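Local coordinates for protein putative serine phosphatase (Pseudomonas aeruginosa, PDB 6K4E) that probably acts as a magnesium-dependent, PP2C-type protein phosphatase in the SiaABC threonine phosphorylation pathway, which controls biofilm formation in response to carbon availability, at residues Lys52-Gly55 and Asp56-Tyr60; Arg72-Ser75 and Ala76-Glu80; Tyr234-Asp238 and Gly239-Gln243. All blocks are in the same frame, centred on the assembly; numbering follows the deposited sequence.

Interaction 1: residues Lys52-Gly55 and Asp56-Tyr60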
loop_
_atom_site.group_PDB
_atom_site.type_symbol
_atom_site.label_atom_id
_atom_site.label_comp_id
_atom_site.label_asym_id
_atom_site.label_seq_id
_atom_site.Cartn_x
_atom_site.Cartn_y
_atom_site.Cartn_z
ATOM N N LYS B 52 -18.725 -5.594 -14.810
ATOM C CA LYS B 52 -17.631 -6.026 -15.689
ATOM C C LYS B 52 -16.442 -5.086 -15.480
ATOM O O LYS B 52 -15.325 -5.562 -15.280
ATOM C CB LYS B 52 -18.043 -5.999 -17.178
ATOM C CG LYS B 52 -19.192 -6.927 -17.564
ATOM C CD LYS B 52 -19.683 -6.608 -18.975
ATOM C CE LYS B 52 -20.843 -7.475 -19.409
ATOM N NZ LYS B 52 -21.164 -7.290 -20.850
ATOM N N LYS B 53 -16.696 -3.754 -15.500
ATOM C CA LYS B 53 -15.687 -2.700 -15.314
ATOM C C LYS B 53 -14.887 -2.881 -14.013
ATOM O O LYS B 53 -13.646 -2.891 -14.035
ATOM C CB LYS B 53 -16.329 -1.297 -15.377
ATOM C CG LYS B 53 -16.630 -0.806 -16.792
ATOM C CD LYS B 53 -16.834 0.706 -16.830
ATOM C CE LYS B 53 -17.200 1.227 -18.204
ATOM N NZ LYS B 53 -18.642 1.028 -18.513
ATOM N N ILE B 54 -15.607 -3.070 -12.893
ATOM C CA ILE B 54 -15.021 -3.269 -11.570
ATOM C C ILE B 54 -14.189 -4.563 -11.532
ATOM O O ILE B 54 -13.075 -4.544 -11.015
ATOM C CB ILE B 54 -16.112 -3.177 -10.459
ATOM C CG1 ILE B 54 -16.775 -1.778 -10.471
ATOM C CG2 ILE B 54 -15.548 -3.479 -9.073
ATOM C CD1 ILE B 54 -18.241 -1.729 -10.010
ATOM N N GLY B 55 -14.720 -5.637 -12.129
ATOM C CA GLY B 55 -14.083 -6.948 -12.221
ATOM C C GLY B 55 -12.763 -6.896 -12.959
ATOM O O GLY B 55 -11.796 -7.500 -12.509
ATOM N N ASP B 56 -12.702 -6.143 -14.082
ATOM C CA ASP B 56 -11.484 -5.953 -14.890
ATOM C C ASP B 56 -10.466 -5.128 -14.129
ATOM O O ASP B 56 -9.258 -5.406 -14.199
ATOM C CB ASP B 56 -11.820 -5.291 -16.231
ATOM C CG ASP B 56 -12.708 -6.124 -17.140
ATOM O OD1 ASP B 56 -12.767 -7.360 -16.945
ATOM O OD2 ASP B 56 -13.322 -5.542 -18.068
ATOM N N SER B 57 -10.965 -4.122 -13.378
ATOM C CA SER B 57 -10.140 -3.251 -12.528
ATOM C C SER B 57 -9.498 -4.062 -11.385
ATOM O O SER B 57 -8.284 -3.970 -11.176
ATOM C CB SER B 57 -10.981 -2.091 -11.997
ATOM O OG SER B 57 -10.218 -1.184 -11.221
ATOM N N LEU B 58 -10.301 -4.919 -10.708
ATOM C CA LEU B 58 -9.842 -5.793 -9.621
ATOM C C LEU B 58 -8.873 -6.858 -10.091
ATOM O O LEU B 58 -7.927 -7.148 -9.371
ATOM C CB LEU B 58 -11.008 -6.431 -8.859
ATOM C CG LEU B 58 -11.891 -5.462 -8.078
ATOM C CD1 LEU B 58 -13.158 -6.126 -7.627
ATOM C CD2 LEU B 58 -11.177 -4.858 -6.902
ATOM N N ASP B 59 -9.091 -7.422 -11.292
ATOM C CA ASP B 59 -8.220 -8.420 -11.906
ATOM C C ASP B 59 -6.860 -7.804 -12.145
ATOM O O ASP B 59 -5.862 -8.471 -11.902
ATOM C CB ASP B 59 -8.790 -8.936 -13.243
ATOM C CG ASP B 59 -9.883 -9.973 -13.133
ATOM O OD1 ASP B 59 -9.919 -10.703 -12.109
ATOM O OD2 ASP B 59 -10.689 -10.080 -14.081
ATOM N N TYR B 60 -6.809 -6.546 -12.620
ATOM C CA TYR B 60 -5.548 -5.855 -12.796
ATOM C C TYR B 60 -4.909 -5.544 -11.417
ATOM O O TYR B 60 -3.693 -5.675 -11.264
ATOM C CB TYR B 60 -5.708 -4.596 -13.673
ATOM C CG TYR B 60 -4.393 -3.872 -13.894
ATOM C CD1 TYR B 60 -3.392 -4.424 -14.691
ATOM C CD2 TYR B 60 -4.130 -2.657 -13.269
ATOM C CE1 TYR B 60 -2.163 -3.782 -14.859
ATOM C CE2 TYR B 60 -2.899 -2.013 -13.419
ATOM C CZ TYR B 60 -1.920 -2.579 -14.219
ATOM O OH TYR B 60 -0.712 -1.947 -14.380
#
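L58 lies one helical turn beyond I54, and its side chain begins by folding back over the carbonyl of that residue. L58 CB sits 3.5 Å from I54 O, and CG comes still nearer to the same oxygen. The branch CD1 then reaches outward to I54 CG2, 3.8 Å away. With L58 CG placed beside its own backbone N (chi1 -66°), and I54 CG2 anti to the N of I54, the two hydrocarbon chains run side by side and point the same way. Beneath them L58 N donates to I54 O at 2.8 Å, one of four successive i to i+4 bonds along this piece of helix 49-67. D56, S57 and D59 repeat the pattern with K52, K53 and G55.

In this stretch I54 and L58 lie on the face of the helix that meets the second subunit: L58 packs on V118 of the second subunit, and on V91 of its own chain, while I54 meets Q51 of the second subunit. Branched aliphatic residues suit that face because they fill the join between chains without asking for polar partners. S57, with a small side chain, packs on P119 of the second subunit; its CB lies 3.4 Å from K53 O.

Acidic residues occupy another part of the surface. In D56 a chi1 of -64° sets CG beside the backbone N, which leaves OD2 3.4 Å from K52 O without a bond. D59 is similar, with OD2 3.2 Å from G55 O. The carboxylate oxygens make no hydrogen bond to these carbonyls; K52 O and G55 O accept instead from D56 N and D59 N. K52 and K53 extend their long chains away from D56-Y60, as suits charged residues on an exposed surface.

Interaction 2: residues Arg72-Ser75 and Ala76-Glu80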
loop_
_atom_site.group_PDB
_atom_site.type_symbol
_atom_site.label_atom_id
_atom_site.label_comp_id
_atom_site.label_asym_id
_atom_site.label_seq_id
_atom_site.Cartn_x
_atom_site.Cartn_y
_atom_site.Cartn_z
ATOM N N ARG B 72 8.544 -16.637 -6.343
ATOM C CA ARG B 72 9.729 -16.947 -7.132
ATOM C C ARG B 72 10.901 -17.332 -6.240
ATOM O O ARG B 72 11.551 -18.342 -6.490
ATOM C CB ARG B 72 10.094 -15.755 -8.039
ATOM C CG ARG B 72 11.291 -16.000 -8.966
ATOM C CD ARG B 72 12.031 -14.722 -9.342
ATOM N NE ARG B 72 13.264 -15.015 -10.083
ATOM C CZ ARG B 72 13.418 -14.851 -11.395
ATOM N NH1 ARG B 72 12.428 -14.361 -12.131
ATOM N NH2 ARG B 72 14.572 -15.155 -11.977
ATOM N N GLN B 73 11.171 -16.508 -5.224
ATOM C CA GLN B 73 12.230 -16.660 -4.238
ATOM C C GLN B 73 11.992 -17.931 -3.420
ATOM O O GLN B 73 12.918 -18.740 -3.272
ATOM C CB GLN B 73 12.310 -15.407 -3.353
ATOM C CG GLN B 73 12.505 -14.116 -4.148
ATOM C CD GLN B 73 11.194 -13.358 -4.375
ATOM O OE1 GLN B 73 10.356 -13.718 -5.227
ATOM N NE2 GLN B 73 10.997 -12.268 -3.627
ATOM N N LEU B 74 10.737 -18.160 -2.988
ATOM C CA LEU B 74 10.356 -19.376 -2.266
ATOM C C LEU B 74 10.633 -20.644 -3.100
ATOM O O LEU B 74 11.224 -21.583 -2.580
ATOM C CB LEU B 74 8.875 -19.327 -1.810
ATOM C CG LEU B 74 8.572 -18.558 -0.522
ATOM C CD1 LEU B 74 7.099 -18.171 -0.448
ATOM C CD2 LEU B 74 8.968 -19.383 0.698
ATOM N N SER B 75 10.220 -20.662 -4.372
ATOM C CA SER B 75 10.420 -21.781 -5.287
ATOM C C SER B 75 11.885 -22.039 -5.596
ATOM O O SER B 75 12.305 -23.196 -5.628
ATOM C CB SER B 75 9.655 -21.559 -6.589
ATOM O OG SER B 75 8.264 -21.733 -6.379
ATOM N N ALA B 76 12.656 -20.971 -5.809
ATOM C CA ALA B 76 14.066 -21.052 -6.151
ATOM C C ALA B 76 14.945 -21.498 -4.980
ATOM O O ALA B 76 15.962 -22.143 -5.210
ATOM C CB ALA B 76 14.547 -19.706 -6.691
ATOM N N THR B 77 14.572 -21.159 -3.739
ATOM C CA THR B 77 15.392 -21.466 -2.568
ATOM C C THR B 77 14.917 -22.665 -1.735
ATOM O O THR B 77 15.750 -23.473 -1.308
ATOM C CB THR B 77 15.536 -20.229 -1.707
ATOM O OG1 THR B 77 14.237 -19.868 -1.223
ATOM C CG2 THR B 77 16.160 -19.061 -2.468
ATOM N N LEU B 78 13.603 -22.781 -1.483
ATOM C CA LEU B 78 13.064 -23.893 -0.693
ATOM C C LEU B 78 12.597 -25.083 -1.564
ATOM O O LEU B 78 12.598 -26.218 -1.092
ATOM C CB LEU B 78 11.941 -23.426 0.235
ATOM C CG LEU B 78 12.358 -22.522 1.412
ATOM C CD1 LEU B 78 11.187 -22.249 2.320
ATOM C CD2 LEU B 78 13.506 -23.134 2.207
ATOM N N GLY B 79 12.240 -24.816 -2.824
ATOM C CA GLY B 79 11.770 -25.843 -3.737
ATOM C C GLY B 79 10.593 -26.572 -3.146
ATOM O O GLY B 79 9.630 -25.938 -2.696
ATOM N N GLU B 80 10.704 -27.892 -3.071
ATOM C CA GLU B 80 9.657 -28.736 -2.503
ATOM C C GLU B 80 9.703 -28.811 -0.975
ATOM O O GLU B 80 8.916 -29.541 -0.389
ATOM C CB GLU B 80 9.652 -30.136 -3.145
ATOM C CG GLU B 80 9.227 -30.103 -4.607
ATOM C CD GLU B 80 8.859 -31.420 -5.260
ATOM O OE1 GLU B 80 8.988 -32.477 -4.605
ATOM O OE2 GLU B 80 8.422 -31.392 -6.433
#
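L74 lays its CD2 methyl against CD1 of L78, 4.0 Å away, toward the C-terminal end of helix 71-77. The two leucines meet at an angle, each with CG beside its own backbone N, and the i to i+4 bond from L78 N to L74 O (2.9 Å) places them one turn apart. Leucine suits both places, since its forked end spreads over an apolar surface on the side of the helix that faces the protein.

T77 plays a different part. Its hydroxyl turns back along the helix, OG1 lying between the backbone N and carbonyl carbon (chi1 64°), and OG1 donates to Q73 O at 2.7 Å. The same oxygen accepts T77 N at 3.0 Å. The two donors approach from opposite faces of the carbonyl plane, so one residue grips a single acceptor twice. T77 OG1 is also hydrogen-bonded to Y99 OH, which ties this turn to strand 95-101. Threonine fits because its beta-branch offers a hydroxyl to the backbone and a methyl beside it.

G79 is the first residue to leave helical phi/psi, and its positive phi (56°) is a backbone shape that favours glycine. Its N-H is shared loosely between two carbonyls, with weak bonds to S75 O at 3.2 Å and to L74 O at 3.4 Å, and its CA adds a C-H contact of 3.3 Å to S75 O. Such a glycine is a common way of stopping a helix and redirecting the chain.

The helix rests with L74 and L78 on Y99 of strand 95-101, while I108 and Y106 of strand 105-113 receive L74 and L78 respectively. L74 also touches H82, as does S75; H82 begins strand 82-87, into which the turn at G79 leads.

Interaction 3: residues Tyr234-Asp238 and Gly239-Gln243. With MG (magnesium ion), chain H; MG (magnesium ion), chain F.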
loop_
_atom_site.group_PDB
_atom_site.type_symbol
_atom_site.label_atom_id
_atom_site.label_comp_id
_atom_site.label_asym_id
_atom_site.label_seq_id
_atom_site.Cartn_x
_atom_site.Cartn_y
_atom_site.Cartn_z
ATOM N N TYR B 234 3.776 -25.007 9.759
ATOM C CA TYR B 234 2.624 -24.458 9.067
ATOM C C TYR B 234 2.237 -23.160 9.671
ATOM O O TYR B 234 2.009 -23.072 10.873
ATOM C CB TYR B 234 1.408 -25.402 9.166
ATOM C CG TYR B 234 1.676 -26.808 8.707
ATOM C CD1 TYR B 234 2.190 -27.761 9.585
ATOM C CD2 TYR B 234 1.409 -27.198 7.392
ATOM C CE1 TYR B 234 2.429 -29.068 9.165
ATOM C CE2 TYR B 234 1.689 -28.490 6.953
ATOM C CZ TYR B 234 2.171 -29.421 7.852
ATOM O OH TYR B 234 2.428 -30.681 7.430
ATOM N N LEU B 235 2.123 -22.150 8.812
ATOM C CA LEU B 235 1.724 -20.809 9.187
ATOM C C LEU B 235 0.451 -20.547 8.433
ATOM O O LEU B 235 0.495 -20.389 7.226
ATOM C CB LEU B 235 2.819 -19.795 8.789
ATOM C CG LEU B 235 3.996 -19.685 9.755
ATOM C CD1 LEU B 235 5.121 -18.838 9.153
ATOM C CD2 LEU B 235 3.569 -19.089 11.109
ATOM N N SER B 236 -0.678 -20.496 9.129
ATOM C CA SER B 236 -1.947 -20.244 8.473
ATOM C C SER B 236 -2.652 -19.058 9.109
ATOM O O SER B 236 -2.609 -18.904 10.319
ATOM C CB SER B 236 -2.845 -21.479 8.572
ATOM O OG SER B 236 -4.174 -21.189 8.168
ATOM N N THR B 237 -3.379 -18.272 8.305
ATOM C CA THR B 237 -4.240 -17.199 8.835
ATOM C C THR B 237 -5.526 -17.875 9.306
ATOM O O THR B 237 -5.700 -19.080 9.085
ATOM C CB THR B 237 -4.510 -16.117 7.775
ATOM O OG1 THR B 237 -5.099 -16.730 6.619
ATOM C CG2 THR B 237 -3.219 -15.361 7.352
ATOM N N ASP B 238 -6.448 -17.119 9.952
ATOM C CA ASP B 238 -7.683 -17.728 10.430
ATOM C C ASP B 238 -8.651 -18.238 9.323
ATOM O O ASP B 238 -9.546 -19.002 9.629
ATOM C CB ASP B 238 -8.415 -16.751 11.385
ATOM C CG ASP B 238 -8.820 -15.439 10.762
ATOM O OD1 ASP B 238 -8.690 -15.302 9.512
ATOM O OD2 ASP B 238 -9.273 -14.541 11.511
ATOM N N GLY B 239 -8.522 -17.735 8.100
ATOM C CA GLY B 239 -9.447 -18.033 7.009
ATOM C C GLY B 239 -9.792 -19.488 6.752
ATOM O O GLY B 239 -10.961 -19.823 6.587
ATOM N N PHE B 240 -8.779 -20.357 6.662
ATOM C CA PHE B 240 -8.942 -21.797 6.427
ATOM C C PHE B 240 -9.666 -22.432 7.638
ATOM O O PHE B 240 -10.554 -23.276 7.453
ATOM C CB PHE B 240 -7.546 -22.469 6.224
ATOM C CG PHE B 240 -7.584 -23.885 5.680
ATOM C CD1 PHE B 240 -7.891 -24.963 6.506
ATOM C CD2 PHE B 240 -7.295 -24.145 4.337
ATOM C CE1 PHE B 240 -7.923 -26.265 5.993
ATOM C CE2 PHE B 240 -7.327 -25.450 3.835
ATOM C CZ PHE B 240 -7.636 -26.498 4.662
ATOM N N LEU B 241 -9.276 -22.029 8.872
ATOM C CA LEU B 241 -9.842 -22.612 10.113
ATOM C C LEU B 241 -11.232 -22.081 10.362
ATOM O O LEU B 241 -12.000 -22.710 11.074
ATOM C CB LEU B 241 -8.924 -22.342 11.350
ATOM C CG LEU B 241 -7.615 -23.166 11.432
ATOM C CD1 LEU B 241 -6.483 -22.544 10.579
ATOM C CD2 LEU B 241 -7.124 -23.233 12.843
ATOM N N ASP B 242 -11.567 -20.948 9.771
ATOM C CA ASP B 242 -12.892 -20.341 9.918
ATOM C C ASP B 242 -13.823 -20.718 8.793
ATOM O O ASP B 242 -15.000 -20.386 8.860
ATOM C CB ASP B 242 -12.781 -18.803 10.050
ATOM C CG ASP B 242 -12.148 -18.315 11.346
ATOM O OD1 ASP B 242 -11.950 -19.151 12.271
ATOM O OD2 ASP B 242 -11.883 -17.104 11.449
ATOM N N GLN B 243 -13.323 -21.411 7.764
ATOM C CA GLN B 243 -14.173 -21.812 6.641
ATOM C C GLN B 243 -15.365 -22.635 7.092
ATOM O O GLN B 243 -15.185 -23.741 7.622
ATOM C CB GLN B 243 -13.404 -22.583 5.577
ATOM C CG GLN B 243 -14.253 -22.910 4.316
ATOM C CD GLN B 243 -14.890 -21.680 3.680
ATOM O OE1 GLN B 243 -14.212 -20.720 3.300
ATOM N NE2 GLN B 243 -16.210 -21.651 3.635
HETATM MG MG MG H . -9.078 -14.107 13.709
HETATM MG MG MG F . -8.874 -13.430 8.118
HETATM O O HOH W 1 -5.877 -19.308 6.141
HETATM O O HOH W 2 -11.016 -15.849 13.589
HETATM O O HOH W 3 -9.730 -12.360 9.663
HETATM O O HOH W 4 -7.613 -14.513 6.562
HETATM O O HOH W 5 -9.446 -11.700 7.057
HETATM O O HOH W 6 -11.140 -13.230 13.236
HETATM O O HOH W 7 -8.842 -11.822 13.253
#
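Backbone hydrogen bonding joins D238 to D242 across a single short helical turn: D242 N donates to D238 O at 2.8 Å, the donor lying nearly on the carbonyl axis (168°) but with its N-H bent to 131°. The turn is otherwise weakly bonded. A side-chain hydroxyl bond lies just before it, at the end of strand 231-236, where S236 OG donates to T237 O at 2.8 Å, in the carbonyl plane on a lone pair.

Metal coordination comes next. D238 holds CG between its backbone N and carbonyl carbon (chi1 61°), and its carboxylate bridges two magnesium ions, OD1 binding the ion of chain F at 2.3 Å and OD2 the ion of chain H at 2.2 Å. D112 and D291 complete the protein ligands of the former. Aspartate suits this place, being short and having two oxygens that can each serve one ion. An aspartate-glycine pair at the end of a sheet strand, feeding a metal cluster, is a hallmark of PP2C phosphatases, whose fold sandwiches two antiparallel sheets between helices; G239 follows the metal-binding aspartate and starts the turn with helical torsions.

Water-mediated bonds add to this. Beside the chain H ion, one water donates to D238 OD2 at 3.0 Å and to D242 OD2 at 2.6 Å, while a water bound to the chain F ion also donates to D238 OD2. Another donates to T237 OG1 and accepts from F240 N at 3.1 Å; T237 OG1 is also hydrogen-bonded to D95.

Van der Waals contact brings the L241 CD1 methyl to 3.6 Å from the hydroxyl oxygen S236 OG. Apolar packing sets L241 on F257 of helix 254-264, and F240 against I293 and I295 of strand 293-300, its ring edge-to-face with F252.

From the N terminus the three contacts follow in series; none nests in or crosses another, and each closes only a local turn. Interaction 1 lies on helix 49-67, which reaches the second subunit. Interaction 2, on the next helix, has its nearest atoms about 17 Å away and leads from that helix toward strand 82-87, an outermost strand of one antiparallel sheet. Interaction 3 comes much later, where strand 231-236 of that same sheet, separated from 82-87 by strand 293-300, runs into helix 238-242 at the magnesium ions. Interactions 2 and 3 are about 9 Å apart at their nearest atoms, while interactions 1 and 3 are about 18 Å apart at theirs.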